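Local coordinates for protein peptidase M3B, oligoendopeptidase F (Enterococcus faecium, PDB 2QR4) that probably hydrolyses short peptides at internal bonds, as a metal-dependent endopeptidase of family M3, at residues H129-E134 and K227-S232; S233-S238 and Y498-F503. One frame throughout, in Å; residues are numbered along the deposited sequence.

Interaction 1: residues H129-E134 and K227-S232; sequences HVLSAE and KVRNYS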
loop_
_atom_site.group_PDB
_atom_site.type_symbol
_atom_site.label_atom_id
_atom_site.label_comp_id
_atom_site.label_asym_id
_atom_site.label_seq_id
_atom_site.Cartn_x
_atom_site.Cartn_y
_atom_site.Cartn_z
ATOM N N HIS A 129 4.614 -7.124 -25.771
ATOM C CA HIS A 129 4.342 -6.713 -24.409
ATOM C C HIS A 129 3.326 -7.606 -23.747
ATOM O O HIS A 129 2.990 -7.402 -22.583
ATOM C CB HIS A 129 3.898 -5.253 -24.364
ATOM C CG HIS A 129 4.826 -4.336 -25.089
ATOM N ND1 HIS A 129 6.063 -3.985 -24.590
ATOM C CD2 HIS A 129 4.710 -3.709 -26.283
ATOM C CE1 HIS A 129 6.671 -3.178 -25.448
ATOM N NE2 HIS A 129 5.871 -2.991 -26.482
ATOM N N VAL A 130 2.846 -8.603 -24.483
ATOM C CA VAL A 130 2.016 -9.636 -23.886
ATOM C C VAL A 130 2.902 -10.811 -23.496
ATOM O O VAL A 130 3.825 -11.161 -24.221
ATOM C CB VAL A 130 0.912 -10.106 -24.838
ATOM C CG1 VAL A 130 0.104 -11.217 -24.193
ATOM C CG2 VAL A 130 0.020 -8.939 -25.217
ATOM N N LEU A 131 2.619 -11.414 -22.349
ATOM C CA LEU A 131 3.508 -12.415 -21.771
ATOM C C LEU A 131 2.905 -13.803 -21.954
ATOM O O LEU A 131 1.997 -13.982 -22.753
ATOM C CB LEU A 131 3.780 -12.097 -20.294
ATOM C CG LEU A 131 4.520 -10.768 -20.063
ATOM C CD1 LEU A 131 4.669 -10.446 -18.597
ATOM C CD2 LEU A 131 5.892 -10.764 -20.724
ATOM N N SER A 132 3.430 -14.799 -21.254
ATOM C CA SER A 132 2.863 -16.137 -21.354
ATOM C C SER A 132 1.618 -16.222 -20.475
ATOM O O SER A 132 1.370 -15.341 -19.651
ATOM C CB SER A 132 3.893 -17.182 -20.927
ATOM O OG SER A 132 4.191 -17.050 -19.552
ATOM N N ALA A 133 0.846 -17.283 -20.630
ATOM C CA ALA A 133 -0.337 -17.478 -19.800
ATOM C C ALA A 133 0.042 -17.503 -18.328
ATOM O O ALA A 133 -0.633 -16.886 -17.510
ATOM C CB ALA A 133 -1.059 -18.760 -20.191
ATOM N N GLU A 134 1.134 -18.194 -17.998
ATOM C CA GLU A 134 1.611 -18.284 -16.604
ATOM C C GLU A 134 1.877 -16.905 -15.992
ATOM O O GLU A 134 1.477 -16.633 -14.865
ATOM C CB GLU A 134 2.900 -19.112 -16.496
ATOM C CG GLU A 134 2.741 -20.624 -16.408
ATOM C CD GLU A 134 4.072 -21.346 -16.032
ATOM O OE1 GLU A 134 4.027 -22.577 -15.802
ATOM O OE2 GLU A 134 5.159 -20.701 -15.963
ATOM N N LYS A 227 8.772 -2.846 -16.890
ATOM C CA LYS A 227 9.973 -3.654 -17.079
ATOM C C LYS A 227 9.625 -5.069 -17.538
ATOM O O LYS A 227 10.168 -5.565 -18.535
ATOM C CB LYS A 227 10.795 -3.719 -15.793
ATOM C CG LYS A 227 12.124 -4.448 -15.946
ATOM C CD LYS A 227 13.057 -4.140 -14.780
ATOM C CE LYS A 227 14.470 -4.682 -15.028
ATOM N NZ LYS A 227 14.600 -6.134 -14.698
ATOM N N VAL A 228 8.722 -5.729 -16.822
ATOM C CA VAL A 228 8.474 -7.132 -17.159
ATOM C C VAL A 228 7.712 -7.302 -18.468
ATOM O O VAL A 228 7.714 -8.388 -19.038
ATOM C CB VAL A 228 7.817 -7.927 -16.000
ATOM C CG1 VAL A 228 8.654 -7.762 -14.742
ATOM C CG2 VAL A 228 6.371 -7.473 -15.763
ATOM N N ARG A 229 7.080 -6.226 -18.943
ATOM C CA ARG A 229 6.394 -6.235 -20.246
ATOM C C ARG A 229 7.255 -5.731 -21.393
ATOM O O ARG A 229 6.759 -5.558 -22.511
ATOM C CB ARG A 229 5.095 -5.429 -20.187
ATOM C CG ARG A 229 4.010 -6.092 -19.343
ATOM C CD ARG A 229 2.664 -5.430 -19.569
ATOM N NE ARG A 229 1.648 -6.025 -18.715
ATOM C CZ ARG A 229 1.018 -7.163 -18.991
ATOM N NH1 ARG A 229 0.114 -7.632 -18.146
ATOM N NH2 ARG A 229 1.291 -7.842 -20.105
ATOM N N ASN A 230 8.540 -5.488 -21.118
ATOM C CA ASN A 230 9.495 -5.057 -22.154
ATOM C C ASN A 230 9.211 -3.672 -22.761
ATOM O O ASN A 230 9.470 -3.419 -23.932
ATOM C CB ASN A 230 9.599 -6.118 -23.260
ATOM C CG ASN A 230 9.650 -7.528 -22.699
ATOM O OD1 ASN A 230 10.641 -7.928 -22.077
ATOM N ND2 ASN A 230 8.570 -8.289 -22.904
ATOM N N TYR A 231 8.654 -2.780 -21.962
ATOM C CA TYR A 231 8.589 -1.398 -22.360
ATOM C C TYR A 231 9.897 -0.741 -21.945
ATOM O O TYR A 231 10.567 -1.204 -21.019
ATOM C CB TYR A 231 7.396 -0.701 -21.702
ATOM C CG TYR A 231 6.046 -1.130 -22.250
ATOM C CD1 TYR A 231 5.600 -0.697 -23.502
ATOM C CD2 TYR A 231 5.214 -1.965 -21.516
ATOM C CE1 TYR A 231 4.349 -1.090 -24.003
ATOM C CE2 TYR A 231 3.965 -2.367 -22.005
ATOM C CZ TYR A 231 3.536 -1.918 -23.234
ATOM O OH TYR A 231 2.304 -2.314 -23.682
ATOM N N SER A 232 10.272 0.331 -22.632
ATOM C CA SER A 232 11.510 1.017 -22.311
ATOM C C SER A 232 11.338 1.938 -21.089
ATOM O O SER A 232 12.322 2.405 -20.517
ATOM C CB SER A 232 12.025 1.780 -23.539
ATOM O OG SER A 232 11.186 2.880 -23.817
#
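The imidazole of His129 and the phenol of Tyr231 lie face to face in an offset stack, their planes only 2° apart and their centroids separated by 3.6 Å. Tyr231 CE1 sits above the centre of the imidazole, and His129 ND1 above the centre of the phenol; the closest pair, His129 CG to Tyr231 CZ, is 3.3 Å apart. At the imidazole edge are two backbone oxygens. His129 ND1 donates to Arg229 O at 2.7 Å, with that oxygen close to the ring plane, and His129 CE1 comes within 3.2 Å of Asn230 O. Chi1 (-51°) sets CG beside the backbone N, anti to the carbonyl carbon; the turn about chi2 then brings the ND1-CE1 edge to the two carbonyls.

A second bond runs the other way: Arg229 NH2 donates to His129 O at 3.0 Å, lying in that carbonyl's plane, while the oxygen lies in the guanidinium plane. The same NH2 forms a salt bridge with Glu136, whose OE2 also accepts from Leu131 N. Leu131 CD2 approaches Val228 O to 3.4 Å, with Leu139 beside it, and Val228 packs on Leu138 of the second subunit.

The two carbonyls lie in the turn just beyond helix 208-228, which closes in a Schellman motif: Asn230 has positive phi (65°), its N bonds to Lys227 O at 3.1 Å, and Tyr231 N reaches back to Ala226 O. Asn230 ND2 adds a bond to Ala128 O. The loop leading into helix 133-141 is thus fastened to a helix C-terminus.

Because ND1 is the donor, that nitrogen must carry a proton, whichever state NE2 is in; the helix C-terminus close by would probably make these oxygens better acceptors. Arg229 NH2 is shared between His129 O and the Glu136 carboxylate, so a charged pair probably helps fix the guanidinium.

Interaction 2: residues S233-S238 and Y498-F503; sequences SAREAS and YNYYVF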
loop_
_atom_site.group_PDB
_atom_site.type_symbol
_atom_site.label_atom_id
_atom_site.label_comp_id
_atom_site.label_asym_id
_atom_site.label_seq_id
_atom_site.Cartn_x
_atom_site.Cartn_y
_atom_site.Cartn_z
ATOM N N SER A 233 10.090 2.177 -20.682
ATOM C CA SER A 233 9.809 2.999 -19.484
ATOM C C SER A 233 8.337 2.938 -19.085
ATOM O O SER A 233 7.473 2.503 -19.863
ATOM C CB SER A 233 10.167 4.470 -19.745
ATOM O OG SER A 233 9.276 5.026 -20.720
ATOM N N ALA A 234 8.045 3.418 -17.883
ATOM C CA ALA A 234 6.673 3.447 -17.399
ATOM C C ALA A 234 5.807 4.318 -18.299
ATOM O O ALA A 234 4.652 3.984 -18.592
ATOM C CB ALA A 234 6.631 3.951 -15.981
ATOM N N ARG A 235 6.375 5.432 -18.747
ATOM C CA ARG A 235 5.644 6.361 -19.601
ATOM C C ARG A 235 5.291 5.724 -20.940
ATOM O O ARG A 235 4.132 5.757 -21.358
ATOM C CB ARG A 235 6.438 7.656 -19.826
ATOM C CG ARG A 235 5.638 8.716 -20.594
ATOM C CD ARG A 235 6.372 10.034 -20.688
ATOM N NE ARG A 235 7.591 9.933 -21.490
ATOM C CZ ARG A 235 8.359 10.976 -21.784
ATOM N NH1 ARG A 235 8.011 12.181 -21.347
ATOM N NH2 ARG A 235 9.453 10.825 -22.522
ATOM N N GLU A 236 6.282 5.151 -21.614
ATOM C CA GLU A 236 6.016 4.479 -22.878
ATOM C C GLU A 236 4.906 3.478 -22.651
ATOM O O GLU A 236 3.992 3.363 -23.458
ATOM C CB GLU A 236 7.254 3.765 -23.429
ATOM C CG GLU A 236 7.051 3.171 -24.826
ATOM C CD GLU A 236 8.230 2.329 -25.292
ATOM O OE1 GLU A 236 8.804 2.656 -26.353
ATOM O OE2 GLU A 236 8.586 1.345 -24.604
ATOM N N ALA A 237 4.965 2.778 -21.527
ATOM C CA ALA A 237 3.928 1.785 -21.229
ATOM C C ALA A 237 2.522 2.395 -21.135
ATOM O O ALA A 237 1.587 1.892 -21.734
ATOM C CB ALA A 237 4.271 1.007 -19.969
ATOM N N SER A 238 2.367 3.481 -20.395
ATOM C CA SER A 238 1.034 4.071 -20.260
ATOM C C SER A 238 0.540 4.689 -21.562
ATOM O O SER A 238 -0.598 4.482 -21.950
ATOM C CB SER A 238 1.014 5.132 -19.170
ATOM O OG SER A 238 -0.299 5.633 -19.011
ATOM N N TYR A 498 -2.982 7.963 -10.748
ATOM C CA TYR A 498 -3.462 7.434 -12.011
ATOM C C TYR A 498 -2.218 6.902 -12.705
ATOM O O TYR A 498 -1.351 6.317 -12.055
ATOM C CB TYR A 498 -4.142 8.528 -12.820
ATOM C CG TYR A 498 -5.482 8.948 -12.243
ATOM C CD1 TYR A 498 -5.777 8.745 -10.897
ATOM C CD2 TYR A 498 -6.448 9.552 -13.035
ATOM C CE1 TYR A 498 -6.995 9.123 -10.355
ATOM C CE2 TYR A 498 -7.677 9.937 -12.500
ATOM C CZ TYR A 498 -7.937 9.718 -11.159
ATOM O OH TYR A 498 -9.145 10.090 -10.629
ATOM N N ASN A 499 -2.098 7.118 -14.004
ATOM C CA ASN A 499 -0.974 6.556 -14.743
ATOM C C ASN A 499 -0.637 7.434 -15.953
ATOM O O ASN A 499 -1.008 7.134 -17.085
ATOM C CB ASN A 499 -1.317 5.119 -15.184
ATOM C CG ASN A 499 -0.103 4.339 -15.662
ATOM O OD1 ASN A 499 1.039 4.771 -15.490
ATOM N ND2 ASN A 499 -0.346 3.183 -16.270
ATOM N N TYR A 500 0.055 8.530 -15.710
ATOM C CA TYR A 500 0.348 9.459 -16.782
ATOM C C TYR A 500 -0.933 9.977 -17.428
ATOM O O TYR A 500 -1.136 9.881 -18.636
ATOM C CB TYR A 500 1.238 8.787 -17.811
ATOM C CG TYR A 500 2.678 8.726 -17.384
ATOM C CD1 TYR A 500 3.504 9.837 -17.507
ATOM C CD2 TYR A 500 3.219 7.565 -16.865
ATOM C CE1 TYR A 500 4.820 9.787 -17.122
ATOM C CE2 TYR A 500 4.544 7.507 -16.485
ATOM C CZ TYR A 500 5.340 8.621 -16.618
ATOM O OH TYR A 500 6.670 8.570 -16.253
ATOM N N TYR A 501 -1.781 10.558 -16.598
ATOM C CA TYR A 501 -3.074 11.041 -17.023
ATOM C C TYR A 501 -3.097 12.557 -17.213
ATOM O O TYR A 501 -3.613 13.039 -18.226
ATOM C CB TYR A 501 -4.095 10.631 -15.980
ATOM C CG TYR A 501 -5.523 10.985 -16.259
ATOM C CD1 TYR A 501 -6.329 10.132 -16.984
ATOM C CD2 TYR A 501 -6.087 12.137 -15.729
ATOM C CE1 TYR A 501 -7.655 10.419 -17.211
ATOM C CE2 TYR A 501 -7.411 12.443 -15.941
ATOM C CZ TYR A 501 -8.197 11.576 -16.687
ATOM O OH TYR A 501 -9.527 11.854 -16.918
ATOM N N VAL A 502 -2.523 13.304 -16.266
ATOM C CA VAL A 502 -2.680 14.775 -16.259
ATOM C C VAL A 502 -2.191 15.552 -17.483
ATOM O O VAL A 502 -2.754 16.596 -17.786
ATOM C CB VAL A 502 -2.042 15.447 -15.020
ATOM C CG1 VAL A 502 -2.854 15.175 -13.796
ATOM C CG2 VAL A 502 -0.603 15.004 -14.856
ATOM N N PHE A 503 -1.155 15.077 -18.174
ATOM C CA PHE A 503 -0.620 15.849 -19.300
ATOM C C PHE A 503 -1.674 16.057 -20.359
ATOM O O PHE A 503 -1.592 16.995 -21.152
ATOM C CB PHE A 503 0.610 15.193 -19.928
ATOM C CG PHE A 503 0.299 14.080 -20.896
ATOM C CD1 PHE A 503 0.450 14.273 -22.266
ATOM C CD2 PHE A 503 -0.093 12.818 -20.435
ATOM C CE1 PHE A 503 0.182 13.228 -23.174
ATOM C CE2 PHE A 503 -0.361 11.771 -21.320
ATOM C CZ PHE A 503 -0.233 11.970 -22.693
HETATM O O HOH W 1 3.038 3.074 -16.514
HETATM O O HOH W 2 8.658 6.612 -17.184
#
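Ser238 and Asn499 make the direct polar link, Ser238 OG donating to Asn499 O over 2.5 Å. The hydroxyl approaches from above the carbonyl plane, 40° out of it. OG stands anti to the backbone N (chi1 -177°), which turns it toward the loop.

Water supplies two further bridges. Water 1 donates to both Ala234 O and Asn499 OD1, each at 2.8 Å, joining a helix carbonyl to the asparagine side chain. Water 2 accepts from Arg235 N at 3.0 Å and is hydrogen-bonded to Tyr500 OH.

Water 2 belongs to the start of helix 234-240: Ser233 is the N-cap, with OG accepting from Glu236 N, and the water takes up the amide of Arg235 in the first turn. The facing segment belongs to the tyrosine-rich loop before helix 503-520; in M3 relatives the corresponding loop contributes to the substrate cleft, so a similar setting is probable here.

Apolar contact centres on the Tyr500 ring. Arg235 CA lies over one face in a CH-pi contact, 3.8 Å from the centroid and 25° off the normal, and Arg235 CB reaches Tyr500 CZ at 3.5 Å. The Arg235 side chain crosses the tyrosine at about a right angle, then bends at chi3 as its guanidinium goes to Glu246 and Asp250 of helix 246-258. Ala234 CB adds a looser touch on Tyr500 CE2 at 4.2 Å. The ring of His450, from helix 418-454, also meets Tyr500, whose backbone N donates to Glu446.

Both segments of interaction 1 come earlier in the sequence than those of interaction 2. Their centres are about 17 Å apart, and 227-232 runs directly into 233-238, linking the end of helix 208-228 to the start of helix 234-240. They also touch, Tyr231 CD2 lying 3.5 Å from Ala237 CB. Interaction 1 is a surface contact about 26 Å from the chain centre; interaction 2 is buried, about 11 Å from that centre, and no other chain of the assembly touches its segments. The short connection between helices 208-228 and 234-240 thus joins a peripheral region where Ser132, Glu134 and Val228 meet the second subunit to the loop before helix 503-520.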